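Local coordinates for protein phage terminase large subunit (Thermus phage P7426, PDB 7KS4) that probably powers the packaging of viral DNA into empty capsids by ATP hydrolysis, here as the ATPase domain of a terminase thought also to cut the genome, at residues D13-F16 with E17-Y21; H31-A35 with K36-A40; E55-F58 with E59-R63; R84-E87 with K88-L92; F222-A225 with S226-W230. All coordinates share one frame; numbering follows the deposited sequence.

Contact 1: residues D13-F16 with E17-Y21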
# COMPACT_ATOMS: atom_id res chain seq x y z
N ASP A 13 -9.26 15.83 0.81
CA ASP A 13 -8.36 16.88 0.35
C ASP A 13 -7.79 17.66 1.53
O ASP A 13 -6.61 18.03 1.54
CB ASP A 13 -9.09 17.83 -0.61
CG ASP A 13 -9.42 17.17 -1.94
OD1 ASP A 13 -8.72 16.20 -2.32
OD2 ASP A 13 -10.37 17.62 -2.60
N LYS A 14 -8.62 17.93 2.54
CA LYS A 14 -8.13 18.61 3.74
C LYS A 14 -7.05 17.79 4.43
O LYS A 14 -6.04 18.34 4.88
CB LYS A 14 -9.29 18.88 4.70
CG LYS A 14 -10.47 19.61 4.07
CD LYS A 14 -10.70 20.99 4.66
CE LYS A 14 -11.60 20.92 5.88
NZ LYS A 14 -11.72 22.26 6.52
N PHE A 15 -7.24 16.48 4.51
CA PHE A 15 -6.21 15.65 5.12
C PHE A 15 -4.95 15.62 4.26
O PHE A 15 -3.83 15.69 4.80
CB PHE A 15 -6.73 14.24 5.36
CG PHE A 15 -5.86 13.43 6.28
CD1 PHE A 15 -6.02 13.52 7.66
CD2 PHE A 15 -4.88 12.60 5.78
CE1 PHE A 15 -5.22 12.78 8.51
CE2 PHE A 15 -4.07 11.86 6.63
CZ PHE A 15 -4.24 11.95 8.00
N PHE A 16 -5.09 15.49 2.94
CA PHE A 16 -3.92 15.58 2.06
C PHE A 16 -3.16 16.87 2.29
O PHE A 16 -1.92 16.87 2.38
CB PHE A 16 -4.35 15.50 0.60
CG PHE A 16 -4.97 14.19 0.19
CD1 PHE A 16 -4.67 13.01 0.86
CD2 PHE A 16 -5.85 14.14 -0.88
CE1 PHE A 16 -5.25 11.81 0.47
CE2 PHE A 16 -6.43 12.95 -1.27
CZ PHE A 16 -6.12 11.78 -0.60
N GLU A 17 -3.88 17.99 2.37
CA GLU A 17 -3.24 19.28 2.57
C GLU A 17 -2.46 19.31 3.88
O GLU A 17 -1.36 19.89 3.94
CB GLU A 17 -4.31 20.37 2.55
CG GLU A 17 -3.78 21.78 2.55
CD GLU A 17 -3.36 22.26 1.16
OE1 GLU A 17 -3.05 21.41 0.30
OE2 GLU A 17 -3.35 23.49 0.95
N LEU A 18 -3.00 18.71 4.95
CA LEU A 18 -2.23 18.58 6.18
C LEU A 18 -0.95 17.80 5.94
O LEU A 18 0.11 18.13 6.49
CB LEU A 18 -3.07 17.89 7.26
CG LEU A 18 -4.19 18.70 7.93
CD1 LEU A 18 -5.00 17.81 8.88
CD2 LEU A 18 -3.61 19.89 8.67
N LEU A 19 -1.00 16.76 5.11
CA LEU A 19 0.19 15.95 4.89
C LEU A 19 1.22 16.61 3.99
O LEU A 19 2.33 16.09 3.87
CB LEU A 19 -0.20 14.60 4.30
CG LEU A 19 -0.63 13.54 5.30
CD1 LEU A 19 -1.13 12.31 4.56
CD2 LEU A 19 0.52 13.18 6.22
N GLY A 20 0.90 17.73 3.35
CA GLY A 20 1.77 18.24 2.31
C GLY A 20 1.78 17.34 1.10
O GLY A 20 2.79 17.27 0.39
N TYR A 21 0.67 16.66 0.84
CA TYR A 21 0.58 15.61 -0.17
C TYR A 21 -0.35 16.07 -1.28
O TYR A 21 -1.48 16.50 -1.01
CB TYR A 21 0.07 14.32 0.48
CG TYR A 21 -0.21 13.15 -0.44
CD1 TYR A 21 0.80 12.59 -1.22
CD2 TYR A 21 -1.47 12.57 -0.48
CE1 TYR A 21 0.55 11.50 -2.04
CE2 TYR A 21 -1.72 11.46 -1.29
CZ TYR A 21 -0.71 10.94 -2.07
OH TYR A 21 -0.95 9.85 -2.88
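Phe16 and Tyr21 meet where the helix 13-19 ends: the Tyr21 backbone N donates to Phe16 O over 3.0 Å, with an N-H...O angle of 167°. One turn earlier, the N-H groups of Glu17, Leu18 and Leu19 bond regularly to the carbonyls of Asp13, Lys14 and Phe15. The same backbone turn brings two rings together. The edge of Tyr21 points at one face of Phe16 in a T-shaped pair. The ring planes stand at 80° and the centroids are 5.3 Å apart. Tyr21 CD2 comes closest, 3.5 Å from Phe16 CD1, while CE2 lies over the Phe16 face. This is a Schellman motif. Gly20 leaves the helix with positive phi, and its N bonds back to Glu17 O inside the Tyr21-Phe16 loop. The chain then turns into the nucleotide pocket, where Tyr21 touches ADP. The first torsion of Tyr21 (chi1 175°) points its side chain the same way as that of Phe16, with the ring edge turned to the Phe16 face. Its hydroxyl is hydrogen-bonded to NE2 of His31, which also packs on the Phe16 ring. On another side of the helix, Leu19 CD1 approaches the Phe15 ring obliquely, 3.6 Å from CE2. Leu92 of helix 75-92 touches both Phe15 and Leu19, and Val54 of helix 48-62 also meets Leu19.

Contact 2: residues H31-A35 with K36-A40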
# COMPACT_ATOMS: atom_id res chain seq x y z
N HIS A 31 -7.00 6.33 -3.67
CA HIS A 31 -7.53 6.90 -2.44
C HIS A 31 -9.05 7.01 -2.48
O HIS A 31 -9.71 6.87 -1.45
CB HIS A 31 -6.93 8.28 -2.17
CG HIS A 31 -5.45 8.26 -1.92
ND1 HIS A 31 -4.85 7.38 -1.04
CD2 HIS A 31 -4.45 9.01 -2.45
CE1 HIS A 31 -3.55 7.59 -1.03
NE2 HIS A 31 -3.28 8.58 -1.87
N ARG A 32 -9.62 7.31 -3.65
CA ARG A 32 -11.08 7.43 -3.74
C ARG A 32 -11.78 6.08 -3.69
O ARG A 32 -12.97 6.02 -3.37
CB ARG A 32 -11.47 8.15 -5.03
CG ARG A 32 -11.15 9.63 -5.02
CD ARG A 32 -11.82 10.36 -6.17
NE ARG A 32 -11.35 11.74 -6.30
CZ ARG A 32 -11.91 12.79 -5.69
NH1 ARG A 32 -12.97 12.64 -4.91
NH2 ARG A 32 -11.40 14.00 -5.88
N SER A 33 -11.06 4.99 -3.97
CA SER A 33 -11.67 3.67 -3.97
C SER A 33 -12.01 3.24 -2.55
O SER A 33 -11.18 3.32 -1.65
CB SER A 33 -10.73 2.65 -4.60
OG SER A 33 -11.24 1.34 -4.44
N THR A 34 -13.24 2.75 -2.36
CA THR A 34 -13.68 2.18 -1.10
C THR A 34 -13.59 0.65 -1.07
O THR A 34 -14.07 0.03 -0.11
CB THR A 34 -15.11 2.62 -0.80
OG1 THR A 34 -15.97 2.19 -1.87
CG2 THR A 34 -15.18 4.13 -0.65
N ALA A 35 -12.98 0.04 -2.08
CA ALA A 35 -12.92 -1.42 -2.15
C ALA A 35 -12.04 -1.97 -1.02
O ALA A 35 -10.99 -1.41 -0.70
CB ALA A 35 -12.36 -1.86 -3.50
N LYS A 36 -12.49 -3.07 -0.43
CA LYS A 36 -11.71 -3.71 0.63
C LYS A 36 -10.47 -4.40 0.10
O LYS A 36 -9.56 -4.68 0.88
CB LYS A 36 -12.59 -4.69 1.40
CG LYS A 36 -13.78 -4.03 2.07
CD LYS A 36 -13.76 -4.22 3.58
CE LYS A 36 -14.80 -3.34 4.26
NZ LYS A 36 -16.17 -3.53 3.70
N ARG A 37 -10.42 -4.68 -1.21
CA ARG A 37 -9.24 -5.26 -1.86
C ARG A 37 -8.90 -4.35 -3.03
O ARG A 37 -9.55 -4.42 -4.08
CB ARG A 37 -9.49 -6.69 -2.32
CG ARG A 37 -9.96 -7.63 -1.22
CD ARG A 37 -8.85 -7.99 -0.25
NE ARG A 37 -9.35 -8.88 0.80
CZ ARG A 37 -9.75 -8.49 2.01
NH1 ARG A 37 -9.70 -7.21 2.36
NH2 ARG A 37 -10.20 -9.39 2.88
N ARG A 38 -7.90 -3.50 -2.85
CA ARG A 38 -7.39 -2.64 -3.90
C ARG A 38 -6.08 -3.22 -4.40
O ARG A 38 -5.15 -3.43 -3.61
CB ARG A 38 -7.20 -1.22 -3.38
CG ARG A 38 -8.51 -0.49 -3.10
CD ARG A 38 -8.25 0.87 -2.44
NE ARG A 38 -7.80 0.74 -1.06
CZ ARG A 38 -7.42 1.77 -0.29
NH1 ARG A 38 -7.42 3.01 -0.78
NH2 ARG A 38 -7.03 1.56 0.96
N VAL A 39 -6.00 -3.45 -5.71
CA VAL A 39 -4.85 -4.09 -6.34
C VAL A 39 -4.32 -3.11 -7.38
O VAL A 39 -5.01 -2.79 -8.35
CB VAL A 39 -5.23 -5.43 -6.99
CG1 VAL A 39 -3.98 -6.18 -7.45
CG2 VAL A 39 -6.04 -6.30 -6.03
N ALA A 40 -3.09 -2.63 -7.18
CA ALA A 40 -2.48 -1.66 -8.08
C ALA A 40 -1.28 -2.30 -8.77
O ALA A 40 -0.28 -2.61 -8.12
CB ALA A 40 -2.07 -0.39 -7.34
O HOH W 1 -16.13 -1.36 1.13
O HOH W 2 -8.45 -1.61 0.17
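Ser33 and Arg38 pack against each other across the short loop that joins helix 25-32 to strand 37-42. The strand belongs to the central sheet of this P-loop ATPase and runs on toward the nucleotide-binding (P-loop) residues Gly43 to Ser49. An ST turn shapes the loop: Ser33 OG accepts from Ala35 N over 3.2 Å. Glu220 of the adjoining strand also bonds to this hydroxyl. The tight part is van der Waals contact of the Arg38 methylenes with Ser33 and the Ala35 carbonyl. Arg38 CG is 3.5 Å from Ser33 OG, and Arg38 CD is 3.7 Å from Ser33 CB. Arg38 CG also sits 3.6 Å from Ala35 O. The arginine chain runs out straight and then bends about the CG-CD bond (chi3 -71°), which swings the guanidinium out of line with the methylenes. There NH1 bonds to Ile30 O, and the group makes a cation-pi contact with Trp178. NH2 forms salt bridges with Glu55 and with a sulfate ion, probably from the crystallisation liquor. The looser side holds water. One water accepts from Arg38 NE and lies 2.7 Å from Ala35 O. Another receives only a weak bond from Lys36 NZ, whose stronger partner is Asp176. Thr34 is exposed here, its CB directed away from residues 36-40. That second water donates to Thr34 O at 2.8 Å.

Contact 3: residues E55-F58 with E59-R63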
# COMPACT_ATOMS: atom_id res chain seq x y z
N GLU A 55 -2.22 6.31 3.11
CA GLU A 55 -3.32 5.49 3.61
C GLU A 55 -3.07 5.06 5.05
O GLU A 55 -3.98 5.13 5.90
CB GLU A 55 -3.52 4.26 2.72
CG GLU A 55 -4.04 4.58 1.32
CD GLU A 55 -5.54 4.76 1.27
OE1 GLU A 55 -6.24 4.19 2.13
OE2 GLU A 55 -6.03 5.49 0.38
N ALA A 56 -1.85 4.62 5.35
CA ALA A 56 -1.52 4.19 6.70
C ALA A 56 -1.61 5.35 7.69
O ALA A 56 -2.17 5.20 8.79
CB ALA A 56 -0.12 3.58 6.72
N VAL A 57 -1.06 6.51 7.33
CA VAL A 57 -1.12 7.67 8.22
C VAL A 57 -2.57 7.98 8.58
O VAL A 57 -2.91 8.21 9.75
CB VAL A 57 -0.44 8.89 7.59
CG1 VAL A 57 -0.60 10.10 8.50
CG2 VAL A 57 1.03 8.63 7.33
N PHE A 58 -3.44 8.03 7.57
CA PHE A 58 -4.84 8.35 7.81
C PHE A 58 -5.47 7.38 8.81
O PHE A 58 -6.12 7.79 9.77
CB PHE A 58 -5.60 8.35 6.49
CG PHE A 58 -7.05 8.70 6.64
CD1 PHE A 58 -7.43 10.00 6.92
CD2 PHE A 58 -8.03 7.73 6.52
CE1 PHE A 58 -8.76 10.33 7.07
CE2 PHE A 58 -9.36 8.05 6.67
CZ PHE A 58 -9.72 9.36 6.94
N GLU A 59 -5.27 6.07 8.60
CA GLU A 59 -5.86 5.09 9.50
C GLU A 59 -5.41 5.31 10.94
O GLU A 59 -6.23 5.25 11.86
CB GLU A 59 -5.49 3.67 9.05
CG GLU A 59 -6.18 3.23 7.78
CD GLU A 59 -7.65 2.93 7.97
OE1 GLU A 59 -8.05 2.50 9.07
OE2 GLU A 59 -8.42 3.12 7.00
N LEU A 60 -4.12 5.58 11.15
CA LEU A 60 -3.60 5.65 12.51
C LEU A 60 -4.21 6.81 13.29
O LEU A 60 -4.42 6.69 14.50
CB LEU A 60 -2.07 5.76 12.49
CG LEU A 60 -1.35 4.56 11.87
CD1 LEU A 60 0.14 4.84 11.74
CD2 LEU A 60 -1.59 3.28 12.67
N PHE A 61 -4.52 7.92 12.62
CA PHE A 61 -5.10 9.09 13.27
C PHE A 61 -6.62 9.11 13.21
O PHE A 61 -7.27 9.55 14.18
CB PHE A 61 -4.57 10.37 12.63
CG PHE A 61 -3.17 10.69 13.02
CD1 PHE A 61 -2.90 11.29 14.24
CD2 PHE A 61 -2.11 10.39 12.18
CE1 PHE A 61 -1.60 11.58 14.62
CE2 PHE A 61 -0.81 10.68 12.55
CZ PHE A 61 -0.56 11.28 13.78
N ALA A 62 -7.21 8.70 12.08
CA ALA A 62 -8.65 8.78 11.91
C ALA A 62 -9.38 7.61 12.53
O ALA A 62 -10.60 7.70 12.76
CB ALA A 62 -9.01 8.85 10.42
N ARG A 63 -8.67 6.52 12.82
CA ARG A 63 -9.25 5.31 13.41
C ARG A 63 -8.42 4.94 14.62
O ARG A 63 -7.59 4.03 14.56
CB ARG A 63 -9.29 4.18 12.38
CG ARG A 63 -10.41 4.33 11.37
CD ARG A 63 -11.73 3.95 12.00
NE ARG A 63 -12.84 3.96 11.05
CZ ARG A 63 -14.05 3.50 11.32
NH1 ARG A 63 -14.32 2.98 12.51
NH2 ARG A 63 -15.00 3.54 10.40
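The methyl of Ala62 lies over one face of the Phe58 ring, one turn on. This ring and that of Phe61 belong to the last turns of helix 48-62, the helix that follows the nucleotide-binding loop in the P-loop fold. The Ala62 contact is CH-pi: Ala62 CB is 3.7 Å from the centroid of the Phe58 ring, 15° off the ring normal. Phe15 of helix 13-19 forms an edge-to-face pair with Phe58. The Phe61 ring is used differently. The carbonyl of Val57 lies at its edge, with Val57 O 3.4 Å from Phe61 CD2, and the ring of Phe96 meets it with planes at about 30°. Phe58 reaches Ala62 because its CG is anti to the backbone N (chi1 -179°), which sends the ring toward the next turn. Val57 CG1 lies alongside Phe61, 4.0 Å from its CD2. Two acidic side chains occupy a further side of the helix. Glu55 and Glu59 are like charges with Glu55 OE1 5.4 Å from Glu59 OE2, yet each has its own partners. Glu55 has a hydrogen bond with His31 besides its salt bridge with Arg38, while Glu59 OE2 accepts from the indole of Trp178. These bonds would be expected to ease the repulsion. The backbone is uneven toward the helix end. Phe61 N makes only weak bonds, to Val57 O and Phe58 O, whereas Ala62 N donates to Phe58 O at 2.7 Å, nearly along the C=O axis.

Contact 4: residues R84-E87 with K88-L92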
# COMPACT_ATOMS: atom_id res chain seq x y z
N ARG A 84 8.50 6.18 5.57
CA ARG A 84 7.71 7.32 5.13
C ARG A 84 6.51 7.53 6.04
O ARG A 84 6.13 8.68 6.32
CB ARG A 84 7.27 7.12 3.69
CG ARG A 84 8.43 7.07 2.75
CD ARG A 84 7.97 6.91 1.34
NE ARG A 84 9.09 6.66 0.45
CZ ARG A 84 9.08 6.94 -0.85
NH1 ARG A 84 8.00 7.49 -1.38
NH2 ARG A 84 10.14 6.68 -1.59
N VAL A 85 5.89 6.45 6.51
CA VAL A 85 4.80 6.59 7.47
C VAL A 85 5.31 7.25 8.74
O VAL A 85 4.66 8.14 9.30
CB VAL A 85 4.15 5.22 7.76
CG1 VAL A 85 3.09 5.34 8.84
CG2 VAL A 85 3.53 4.65 6.48
N VAL A 86 6.49 6.84 9.21
CA VAL A 86 7.07 7.43 10.41
C VAL A 86 7.19 8.94 10.27
O VAL A 86 6.68 9.70 11.10
CB VAL A 86 8.44 6.79 10.72
CG1 VAL A 86 9.14 7.54 11.86
CG2 VAL A 86 8.27 5.32 11.10
N GLU A 87 7.89 9.41 9.23
CA GLU A 87 8.07 10.85 9.05
C GLU A 87 6.73 11.57 9.09
O GLU A 87 6.57 12.58 9.80
CB GLU A 87 8.79 11.16 7.74
CG GLU A 87 9.18 12.64 7.56
CD GLU A 87 8.03 13.53 7.10
OE1 GLU A 87 7.15 13.03 6.35
OE2 GLU A 87 7.99 14.72 7.48
N LYS A 88 5.76 11.07 8.33
CA LYS A 88 4.47 11.74 8.23
C LYS A 88 3.72 11.72 9.56
O LYS A 88 3.12 12.72 9.95
CB LYS A 88 3.62 11.08 7.14
CG LYS A 88 4.21 11.20 5.75
CD LYS A 88 3.37 10.48 4.70
CE LYS A 88 3.71 10.96 3.30
NZ LYS A 88 5.17 10.94 3.05
N VAL A 89 3.75 10.58 10.26
CA VAL A 89 3.04 10.46 11.52
C VAL A 89 3.68 11.36 12.58
O VAL A 89 2.98 12.03 13.35
CB VAL A 89 3.02 8.99 11.97
CG1 VAL A 89 2.70 8.85 13.46
CG2 VAL A 89 2.00 8.19 11.15
N GLU A 90 5.01 11.37 12.65
CA GLU A 90 5.66 12.20 13.66
C GLU A 90 5.44 13.68 13.40
O GLU A 90 5.33 14.46 14.35
CB GLU A 90 7.15 11.85 13.72
CG GLU A 90 7.40 10.56 14.50
CD GLU A 90 8.85 10.15 14.54
OE1 GLU A 90 9.70 10.79 13.89
OE2 GLU A 90 9.15 9.16 15.24
N ARG A 91 5.35 14.08 12.13
CA ARG A 91 5.06 15.47 11.81
C ARG A 91 3.59 15.80 12.06
O ARG A 91 3.27 16.81 12.70
CB ARG A 91 5.42 15.75 10.35
CG ARG A 91 4.91 17.08 9.83
CD ARG A 91 5.61 17.47 8.54
NE ARG A 91 5.50 16.43 7.52
CZ ARG A 91 4.46 16.30 6.69
NH1 ARG A 91 4.45 15.32 5.79
NH2 ARG A 91 3.44 17.14 6.74
N LEU A 92 2.68 14.96 11.56
CA LEU A 92 1.26 15.25 11.67
C LEU A 92 0.79 15.30 13.11
O LEU A 92 -0.16 16.03 13.44
CB LEU A 92 0.45 14.20 10.90
CG LEU A 92 -0.84 14.73 10.29
CD1 LEU A 92 -0.52 15.66 9.12
CD2 LEU A 92 -1.72 13.56 9.84
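Glu87 and Arg91 form a salt bridge along the outer side of helix 75-92. Arg91 NE donates to Glu87 OE2 over 3.0 Å, with an N-H...O angle of 168°. The oxygen is met on its syn side, and the carboxylate and guanidinium planes are nearly coplanar, 21° apart. The bridge goes through NE; Arg91 NH1 is 3.6 Å from Glu87 OE1 and is hydrogen-bonded to Leu19 O at the end of helix 13-19. That second bond probably fixes the rotation of the guanidinium. The Glu87 chain bends at its second torsion (chi2 -80°), which turns the carboxylate along the helix toward Arg91. Its other oxygen, OE1, rests 3.5 Å from Lys88 CG. Next come the basic residues Arg84 and Lys88. They sit on the side facing the nucleotide, where Arg84 touches ADP. Lys88 CG lies 3.2 Å from Arg84 O. Both charged ends turn to the same acid: Arg84 NH1 and Lys88 NZ each form a salt bridge with Glu50, and Glu50, itself a pocket residue, holds both. A further side of the helix is mostly apolar. The Val85 and Val89 side chains lie side by side, with Val85 CG1 3.8 Å from Val89 CG2. Nearby, Val86 CG1 touches the carboxylate of Glu90. The valines face strands 99-104 and 109-115, where Leu110, Val101 and Leu103 meet them. Lys88 packs on Val57 of helix 48-62, and Leu92 packs onto helix 13-19.

Contact 5: residues F222-A225 with S226-W230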
# COMPACT_ATOMS: atom_id res chain seq x y z
N PHE A 222 -6.09 -1.12 -10.35
CA PHE A 222 -5.53 0.07 -10.98
C PHE A 222 -4.29 -0.34 -11.76
O PHE A 222 -3.52 -1.19 -11.30
CB PHE A 222 -5.18 1.11 -9.92
CG PHE A 222 -6.28 1.32 -8.92
CD1 PHE A 222 -7.17 2.37 -9.05
CD2 PHE A 222 -6.44 0.44 -7.85
CE1 PHE A 222 -8.18 2.55 -8.14
CE2 PHE A 222 -7.45 0.62 -6.94
CZ PHE A 222 -8.32 1.68 -7.09
N HIS A 223 -4.11 0.27 -12.94
CA HIS A 223 -3.03 -0.08 -13.84
C HIS A 223 -2.42 1.19 -14.42
O HIS A 223 -3.14 2.10 -14.83
CB HIS A 223 -3.51 -0.98 -14.98
CG HIS A 223 -2.40 -1.52 -15.81
ND1 HIS A 223 -2.25 -1.22 -17.15
CD2 HIS A 223 -1.36 -2.32 -15.49
CE1 HIS A 223 -1.18 -1.82 -17.62
NE2 HIS A 223 -0.62 -2.50 -16.63
N ALA A 224 -1.09 1.25 -14.45
CA ALA A 224 -0.41 2.38 -15.07
C ALA A 224 1.03 2.01 -15.34
O ALA A 224 1.73 1.50 -14.45
CB ALA A 224 -0.48 3.63 -14.18
N ALA A 225 1.48 2.26 -16.57
CA ALA A 225 2.90 2.21 -16.87
C ALA A 225 3.59 3.42 -16.26
O ALA A 225 2.96 4.42 -15.92
CB ALA A 225 3.12 2.18 -18.38
N SER A 226 4.91 3.32 -16.12
CA SER A 226 5.66 4.46 -15.61
C SER A 226 5.39 5.71 -16.43
O SER A 226 5.27 6.81 -15.88
CB SER A 226 7.15 4.13 -15.61
OG SER A 226 7.39 2.91 -14.92
N TRP A 227 5.25 5.55 -17.75
CA TRP A 227 5.04 6.70 -18.62
C TRP A 227 3.59 7.17 -18.64
O TRP A 227 3.32 8.25 -19.17
CB TRP A 227 5.50 6.38 -20.04
CG TRP A 227 4.89 5.16 -20.62
CD1 TRP A 227 3.64 5.03 -21.14
CD2 TRP A 227 5.51 3.87 -20.75
NE1 TRP A 227 3.44 3.75 -21.59
CE2 TRP A 227 4.57 3.02 -21.36
CE3 TRP A 227 6.77 3.36 -20.41
CZ2 TRP A 227 4.85 1.68 -21.64
CZ3 TRP A 227 7.04 2.03 -20.69
CH2 TRP A 227 6.09 1.21 -21.30
N ASP A 228 2.65 6.39 -18.09
CA ASP A 228 1.32 6.92 -17.83
C ASP A 228 1.36 7.98 -16.74
O ASP A 228 0.61 8.97 -16.80
CB ASP A 228 0.35 5.80 -17.44
CG ASP A 228 0.04 4.86 -18.59
OD1 ASP A 228 -0.03 5.33 -19.75
OD2 ASP A 228 -0.15 3.65 -18.33
N VAL A 229 2.21 7.80 -15.74
CA VAL A 229 2.35 8.79 -14.68
C VAL A 229 3.35 9.87 -15.05
O VAL A 229 3.19 11.03 -14.66
CB VAL A 229 2.76 8.11 -13.36
CG1 VAL A 229 2.71 9.13 -12.21
CG2 VAL A 229 1.88 6.89 -13.07
N TRP A 230 4.40 9.51 -15.80
CA TRP A 230 5.45 10.43 -16.22
C TRP A 230 5.51 10.44 -17.74
O TRP A 230 6.42 9.85 -18.34
CB TRP A 230 6.80 10.05 -15.61
CG TRP A 230 6.80 10.12 -14.12
CD1 TRP A 230 6.86 9.07 -13.25
CD2 TRP A 230 6.72 11.31 -13.33
NE1 TRP A 230 6.83 9.54 -11.95
CE2 TRP A 230 6.74 10.91 -11.97
CE3 TRP A 230 6.63 12.67 -13.63
CZ2 TRP A 230 6.68 11.83 -10.92
CZ3 TRP A 230 6.57 13.58 -12.58
CH2 TRP A 230 6.60 13.16 -11.25
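Ala225 and Asp228 join where strand 219-224 hands over to the short helix 226-229. Ala225 is the N-cap residue. Its backbone N donates to Asp228 OD2 over 2.8 Å, while Asp228 N returns a bond to Ala225 O. The first bond is one half of a capping box; the methyl of Ala225 offers no acceptor for the reciprocal bond. Asp228 CG stands anti to the carbonyl carbon (chi1 -69°), and this brings the carboxylate back to the strand end. The N-H arrives from above the carboxylate plane, 35° out of it. Trp227 takes a rarer rotamer. Its CG lies between the backbone N and the carbonyl carbon (chi1 54°), which folds the indole over the Ala225 methyl. Ala225 CB sits 3.6 Å from the centroid of the five-membered ring of Trp227, a CH-pi contact over one face, and only 3.4 Å from CE2. Beyond, the indole meets Phe249 and makes a cation-pi contact with Arg234. Val229 CG2 reaches the Ala224 methyl more loosely, at 4.2 Å. Ser226 OG is hydrogen-bonded to Arg44 O, in the loop that lines the ADP pocket. Accepting the N-cap N-H of Ala225 at the start of a helix, the Asp228 carboxylate would be expected to stay ionised, and it satisfies the amide of this buried residue.

All five contacts are local and follow one another in series; none nests in or crosses another. From the N terminus, contact 1 ends helix 13-19 and contact 2 closes the loop between helix 25-32 and strand 37-42. Contacts 3 and 4 lie within helices 48-62 and 75-92, and their centres are about 11 Å apart. Contact 5 turns strand 219-224 into helix 226-229. Contacts 1, 3 and 4 pack together as a helical cluster on one side of the chain's centre. Contact 2 touches contacts 1, 3 and 5, joining the cluster to the sheet, where strands 37-42 and 219-224 are neighbours. Contact 5 lies across the centre from contact 3.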